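Local structure of TetR family Transcriptional regulator (Streptococcus agalactiae 2603V/R, 3KKC) at residues A[18-23]-A[39-44]; A[33-38]-A[48-53]. The protein probably binds DNA as a transcriptional regulator of the TetR family, with an N-terminal helix-turn-helix domain and a helical C-terminal region. All coordinates share one frame; numbering follows the deposited sequence.

Helix 4-24 comes first in the chain and supplies residues 18-23. A loop then leads to residues 33-38, which enter helix 35-42. Interaction 1 closes the first loop when residues 39-44, at the end of that helix, return to helix 4-24. Interaction 2 closes the second when residues 48-53, which begin on helix 46-49, return to the start of helix 35-42. The segments alternate along the chain, so the two loops cross rather than nest. Helix 35-42 serves both contacts, whose centres lie about 8 Å apart. They touch where Ala20 CB packs on Val38 O and Phe21 CE1 on Ile33 CD1. Together they join helices 4-24, 35-42 and 46-49, in the TetR-family N-terminal region with the predicted helix-turn-helix.

Interaction 1. Residues A[18-23]-A[39-44]; sequences YNAFIS and IGLANV
Ala20 meets Leu41 and Ala42 through small apolar groups. Ala20 CB lies 3.8 Å from Leu41 CB, methyl against methylene. The same methyl is 4.3 Å from Ala42 CB and 4.0 Å from Ala42 N. Short side chains let the backbones come near, with Ala20 CA and Ala42 CA 5.7 Å apart. One turn further along helix 4-24, Ser23 adds a looser touch at an exposed margin. Its OG sits 3.7 Å from Leu41 CD1, a van der Waals contact and not a polar one. Leu41 CG stands beside the backbone N and opposite the carbonyl carbon (chi1 -74°). From there the extended branch carries CD1 toward Ser23, and CD1 also comes within 4.1 Å of Ala20 O. No hydrogen bond crosses between the segments.

This is the packing of the first helix of a TetR-type DNA-binding domain on the first helix of its helix-turn-helix, residues 34-53 by prediction. Helix 35-42 ends at this contact. Asn43 follows with positive phi (69°), and Asn43 N bonds back to Ile39 O. Ala42 and Val44 also touch Ile17, and Leu41 touches Leu24, so the packing runs along helix 4-24. Phe21 points away from residues 39-44 and packs on Leu59 and Leu63. Tyr18 OH is hydrogen-bonded to Asp66 OD2 of helix 57-71.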
loop_
_atom_site.group_PDB
_atom_site.type_symbol
_atom_site.label_atom_id
_atom_site.label_comp_id
_atom_site.label_asym_id
_atom_site.label_seq_id
_atom_site.Cartn_x
_atom_site.Cartn_y
_atom_site.Cartn_z
ATOM N N TYR A 18 5.585 -7.001 -27.946
ATOM C CA TYR A 18 5.051 -7.616 -26.744
ATOM C C TYR A 18 6.204 -8.037 -25.844
ATOM O O TYR A 18 6.312 -7.563 -24.721
ATOM C CB TYR A 18 4.194 -8.820 -27.123
ATOM C CG TYR A 18 3.311 -9.375 -26.019
ATOM C CD1 TYR A 18 1.991 -8.941 -25.878
ATOM C CD2 TYR A 18 3.781 -10.352 -25.140
ATOM C CE1 TYR A 18 1.173 -9.434 -24.896
ATOM C CE2 TYR A 18 2.958 -10.860 -24.138
ATOM C CZ TYR A 18 1.649 -10.391 -24.022
ATOM O OH TYR A 18 0.804 -10.880 -23.040
ATOM N N ASN A 19 7.083 -8.904 -26.342
ATOM C CA ASN A 19 8.169 -9.437 -25.509
ATOM C C ASN A 19 9.113 -8.330 -25.014
ATOM O O ASN A 19 9.596 -8.381 -23.878
ATOM C CB ASN A 19 8.947 -10.589 -26.203
ATOM C CG ASN A 19 8.121 -11.898 -26.343
ATOM O OD1 ASN A 19 7.129 -12.143 -25.626
ATOM N ND2 ASN A 19 8.548 -12.745 -27.274
ATOM N N ALA A 20 9.349 -7.324 -25.850
ATOM C CA ALA A 20 10.177 -6.169 -25.462
ATOM C C ALA A 20 9.586 -5.414 -24.273
ATOM O O ALA A 20 10.290 -5.027 -23.337
ATOM C CB ALA A 20 10.368 -5.229 -26.635
ATOM N N PHE A 21 8.281 -5.206 -24.326
ATOM C CA PHE A 21 7.558 -4.524 -23.266
ATOM C C PHE A 21 7.702 -5.269 -21.931
ATOM O O PHE A 21 7.915 -4.663 -20.894
ATOM C CB PHE A 21 6.092 -4.417 -23.680
ATOM C CG PHE A 21 5.217 -3.720 -22.685
ATOM C CD1 PHE A 21 5.448 -2.386 -22.350
ATOM C CD2 PHE A 21 4.131 -4.369 -22.139
ATOM C CE1 PHE A 21 4.642 -1.749 -21.463
ATOM C CE2 PHE A 21 3.301 -3.721 -21.244
ATOM C CZ PHE A 21 3.559 -2.419 -20.894
ATOM N N ILE A 22 7.611 -6.594 -21.974
ATOM C CA ILE A 22 7.765 -7.423 -20.791
ATOM C C ILE A 22 9.189 -7.365 -20.223
ATOM O O ILE A 22 9.376 -7.225 -19.017
ATOM C CB ILE A 22 7.344 -8.881 -21.089
ATOM C CG1 ILE A 22 5.823 -8.954 -21.284
ATOM C CG2 ILE A 22 7.774 -9.831 -19.964
ATOM C CD1 ILE A 22 5.322 -10.360 -21.533
ATOM N N SER A 23 10.184 -7.457 -21.090
ATOM C CA SER A 23 11.568 -7.492 -20.654
ATOM C C SER A 23 11.930 -6.175 -20.010
ATOM O O SER A 23 12.751 -6.133 -19.102
ATOM C CB SER A 23 12.497 -7.799 -21.855
ATOM O OG SER A 23 13.756 -7.126 -21.788
ATOM N N ILE A 39 10.870 0.188 -28.802
ATOM C CA ILE A 39 11.425 -0.045 -30.137
ATOM C C ILE A 39 12.876 -0.514 -30.073
ATOM O O ILE A 39 13.238 -1.506 -30.701
ATOM C CB ILE A 39 11.367 1.235 -30.968
ATOM C CG1 ILE A 39 9.919 1.718 -31.088
ATOM C CG2 ILE A 39 12.061 1.040 -32.338
ATOM C CD1 ILE A 39 9.797 3.229 -31.143
ATOM N N GLY A 40 13.691 0.217 -29.313
ATOM C CA GLY A 40 15.109 -0.063 -29.153
ATOM C C GLY A 40 15.416 -1.520 -28.887
ATOM O O GLY A 40 16.540 -1.983 -29.108
ATOM N N LEU A 41 14.413 -2.249 -28.407
ATOM C CA LEU A 41 14.527 -3.693 -28.275
ATOM C C LEU A 41 13.834 -4.419 -29.423
ATOM O O LEU A 41 14.418 -5.310 -30.035
ATOM C CB LEU A 41 13.958 -4.177 -26.943
ATOM C CG LEU A 41 14.800 -3.890 -25.706
ATOM C CD1 LEU A 41 14.206 -4.636 -24.510
ATOM C CD2 LEU A 41 16.247 -4.297 -25.954
ATOM N N ALA A 42 12.591 -4.042 -29.715
ATOM C CA ALA A 42 11.811 -4.719 -30.754
ATOM C C ALA A 42 12.465 -4.632 -32.142
ATOM O O ALA A 42 12.271 -5.514 -32.995
ATOM C CB ALA A 42 10.384 -4.175 -30.794
ATOM N N ASN A 43 13.235 -3.565 -32.361
ATOM C CA ASN A 43 13.912 -3.368 -33.628
ATOM C C ASN A 43 12.914 -3.065 -34.717
ATOM O O ASN A 43 13.223 -3.160 -35.906
ATOM C CB ASN A 43 14.714 -4.605 -33.999
ATOM C CG ASN A 43 15.891 -4.817 -33.088
ATOM O OD1 ASN A 43 16.667 -3.887 -32.840
ATOM N ND2 ASN A 43 16.040 -6.046 -32.578
ATOM N N VAL A 44 11.706 -2.704 -34.304
ATOM C CA VAL A 44 10.686 -2.289 -35.249
ATOM C C VAL A 44 10.428 -0.797 -35.069
ATOM O O VAL A 44 10.328 -0.310 -33.947
ATOM C CB VAL A 44 9.388 -3.098 -35.079
ATOM C CG1 VAL A 44 8.703 -2.736 -33.774
ATOM C CG2 VAL A 44 8.462 -2.872 -36.266
#

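Interaction 2. Residues A[33-38]-A[48-53]; sequences ITVQDV and TFYSHY
Both methyls of Val35 meet the Phe49 ring obliquely, on its CD2-CE2-CZ side. Val35 CG1 is 3.7 Å from Phe49 CE2 and equally near Phe49 CD2. Val35 CG2 reaches the same Phe49 CE2 at 3.7 Å and lies 4.0 Å from Phe49 CZ. The ring swings across because Phe49 CG is anti to its backbone N (chi1 165°). This is the tight part, and Phe49 is buried, with Leu59 of helix 57-71 also against it.

The outer side is looser. Exposed Tyr50 approaches Val35 only with its hydroxyl end, Tyr50 OH being 4.2 Å from Val35 CG2. One face of the Tyr50 ring receives Phe49 CD2, 3.8 Å above its centre.

Each segment also has polar contacts of its own. Thr34 OG1 donates to Asp37 OD1 at 2.6 Å and meets it from above the carboxylate plane, across the first turn of helix 35-42. Ser51 OG donates to a lone pair of Thr48 O in the carbonyl plane, and Ser51 N uses the same oxygen. Between the segments there is no hydrogen bond. Val35 on Phe49 is an apolar contact between the two helices of the predicted helix-turn-helix, in a TetR-family DNA-binding domain.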
loop_
_atom_site.group_PDB
_atom_site.type_symbol
_atom_site.label_atom_id
_atom_site.label_comp_id
_atom_site.label_asym_id
_atom_site.label_seq_id
_atom_site.Cartn_x
_atom_site.Cartn_y
_atom_site.Cartn_z
ATOM N N ILE A 33 8.848 3.689 -18.416
ATOM C CA ILE A 33 9.293 3.365 -19.794
ATOM C C ILE A 33 8.606 4.205 -20.876
ATOM O O ILE A 33 7.478 4.650 -20.704
ATOM C CB ILE A 33 9.115 1.869 -20.197
ATOM C CG1 ILE A 33 7.767 1.655 -20.884
ATOM C CG2 ILE A 33 9.346 0.916 -19.022
ATOM C CD1 ILE A 33 7.439 0.216 -21.091
ATOM N N THR A 34 9.290 4.387 -22.001
ATOM C CA THR A 34 8.771 5.181 -23.118
ATOM C C THR A 34 8.815 4.400 -24.431
ATOM O O THR A 34 9.719 3.604 -24.641
ATOM C CB THR A 34 9.601 6.467 -23.321
ATOM O OG1 THR A 34 10.997 6.129 -23.365
ATOM C CG2 THR A 34 9.350 7.465 -22.195
ATOM N N VAL A 35 7.854 4.654 -25.320
ATOM C CA VAL A 35 7.753 3.932 -26.595
ATOM C C VAL A 35 9.087 3.739 -27.335
ATOM O O VAL A 35 9.280 2.736 -28.022
ATOM C CB VAL A 35 6.722 4.580 -27.551
ATOM C CG1 VAL A 35 6.851 3.991 -28.944
ATOM C CG2 VAL A 35 5.313 4.375 -27.025
ATOM N N GLN A 36 10.006 4.688 -27.188
ATOM C CA GLN A 36 11.310 4.557 -27.826
ATOM C C GLN A 36 12.141 3.455 -27.184
ATOM O O GLN A 36 12.948 2.807 -27.861
ATOM C CB GLN A 36 12.079 5.881 -27.825
ATOM C CG GLN A 36 11.396 6.999 -28.616
ATOM C CD GLN A 36 11.124 6.621 -30.062
ATOM O OE1 GLN A 36 10.316 7.263 -30.739
ATOM N NE2 GLN A 36 11.799 5.572 -30.541
ATOM N N ASP A 37 11.949 3.247 -25.885
ATOM C CA ASP A 37 12.567 2.111 -25.212
ATOM C C ASP A 37 12.083 0.835 -25.891
ATOM O O ASP A 37 12.878 -0.032 -26.254
ATOM C CB ASP A 37 12.200 2.057 -23.724
ATOM C CG ASP A 37 12.505 3.350 -22.990
ATOM O OD1 ASP A 37 12.868 4.340 -23.656
ATOM O OD2 ASP A 37 12.363 3.372 -21.744
ATOM N N VAL A 38 10.768 0.753 -26.071
ATOM C CA VAL A 38 10.122 -0.439 -26.583
ATOM C C VAL A 38 10.611 -0.815 -27.971
ATOM O O VAL A 38 10.762 -1.995 -28.280
ATOM C CB VAL A 38 8.604 -0.285 -26.593
ATOM C CG1 VAL A 38 7.970 -1.495 -27.253
ATOM C CG2 VAL A 38 8.104 -0.145 -25.172
ATOM N N THR A 48 5.356 1.345 -37.540
ATOM C CA THR A 48 4.715 0.038 -37.470
ATOM C C THR A 48 4.163 -0.291 -36.064
ATOM O O THR A 48 3.051 -0.806 -35.931
ATOM C CB THR A 48 5.651 -1.067 -38.002
ATOM O OG1 THR A 48 7.007 -0.607 -37.942
ATOM C CG2 THR A 48 5.307 -1.401 -39.451
ATOM N N PHE A 49 4.933 0.012 -35.021
ATOM C CA PHE A 49 4.421 -0.090 -33.655
ATOM C C PHE A 49 3.010 0.463 -33.610
ATOM O O PHE A 49 2.077 -0.241 -33.241
ATOM C CB PHE A 49 5.305 0.676 -32.655
ATOM C CG PHE A 49 4.656 0.899 -31.311
ATOM C CD1 PHE A 49 4.440 -0.159 -30.435
ATOM C CD2 PHE A 49 4.255 2.166 -30.921
ATOM C CE1 PHE A 49 3.830 0.045 -29.191
ATOM C CE2 PHE A 49 3.647 2.380 -29.683
ATOM C CZ PHE A 49 3.434 1.317 -28.824
ATOM N N TYR A 50 2.858 1.724 -34.007
ATOM C CA TYR A 50 1.557 2.395 -33.951
ATOM C C TYR A 50 0.499 1.759 -34.861
ATOM O O TYR A 50 -0.667 2.146 -34.818
ATOM C CB TYR A 50 1.687 3.898 -34.244
ATOM C CG TYR A 50 2.221 4.720 -33.086
ATOM C CD1 TYR A 50 1.503 4.846 -31.902
ATOM C CD2 TYR A 50 3.434 5.385 -33.183
ATOM C CE1 TYR A 50 1.989 5.601 -30.843
ATOM C CE2 TYR A 50 3.925 6.148 -32.130
ATOM C CZ TYR A 50 3.202 6.251 -30.964
ATOM O OH TYR A 50 3.693 7.009 -29.921
ATOM N N SER A 51 0.903 0.786 -35.673
ATOM C CA SER A 51 -0.043 0.051 -36.510
ATOM C C SER A 51 -0.589 -1.185 -35.790
ATOM O O SER A 51 -1.460 -1.887 -36.311
ATOM C CB SER A 51 0.632 -0.409 -37.792
ATOM O OG SER A 51 1.189 -1.693 -37.587
ATOM N N HIS A 52 -0.050 -1.459 -34.604
ATOM C CA HIS A 52 -0.499 -2.583 -33.784
ATOM C C HIS A 52 -1.056 -2.136 -32.437
ATOM O O HIS A 52 -1.923 -2.803 -31.866
ATOM C CB HIS A 52 0.648 -3.555 -33.536
ATOM C CG HIS A 52 1.002 -4.383 -34.727
ATOM N ND1 HIS A 52 2.268 -4.401 -35.269
ATOM C CD2 HIS A 52 0.252 -5.218 -35.483
ATOM C CE1 HIS A 52 2.285 -5.219 -36.308
ATOM N NE2 HIS A 52 1.075 -5.727 -36.456
ATOM N N TYR A 53 -0.544 -1.013 -31.936
ATOM C CA TYR A 53 -0.864 -0.535 -30.599
ATOM C C TYR A 53 -1.121 0.951 -30.596
ATOM O O TYR A 53 -0.197 1.740 -30.768
ATOM C CB TYR A 53 0.289 -0.839 -29.647
ATOM C CG TYR A 53 0.571 -2.317 -29.537
ATOM C CD1 TYR A 53 -0.397 -3.189 -29.042
ATOM C CD2 TYR A 53 1.794 -2.844 -29.940
ATOM C CE1 TYR A 53 -0.152 -4.530 -28.954
ATOM C CE2 TYR A 53 2.048 -4.187 -29.850
ATOM C CZ TYR A 53 1.073 -5.021 -29.359
ATOM O OH TYR A 53 1.323 -6.361 -29.268
#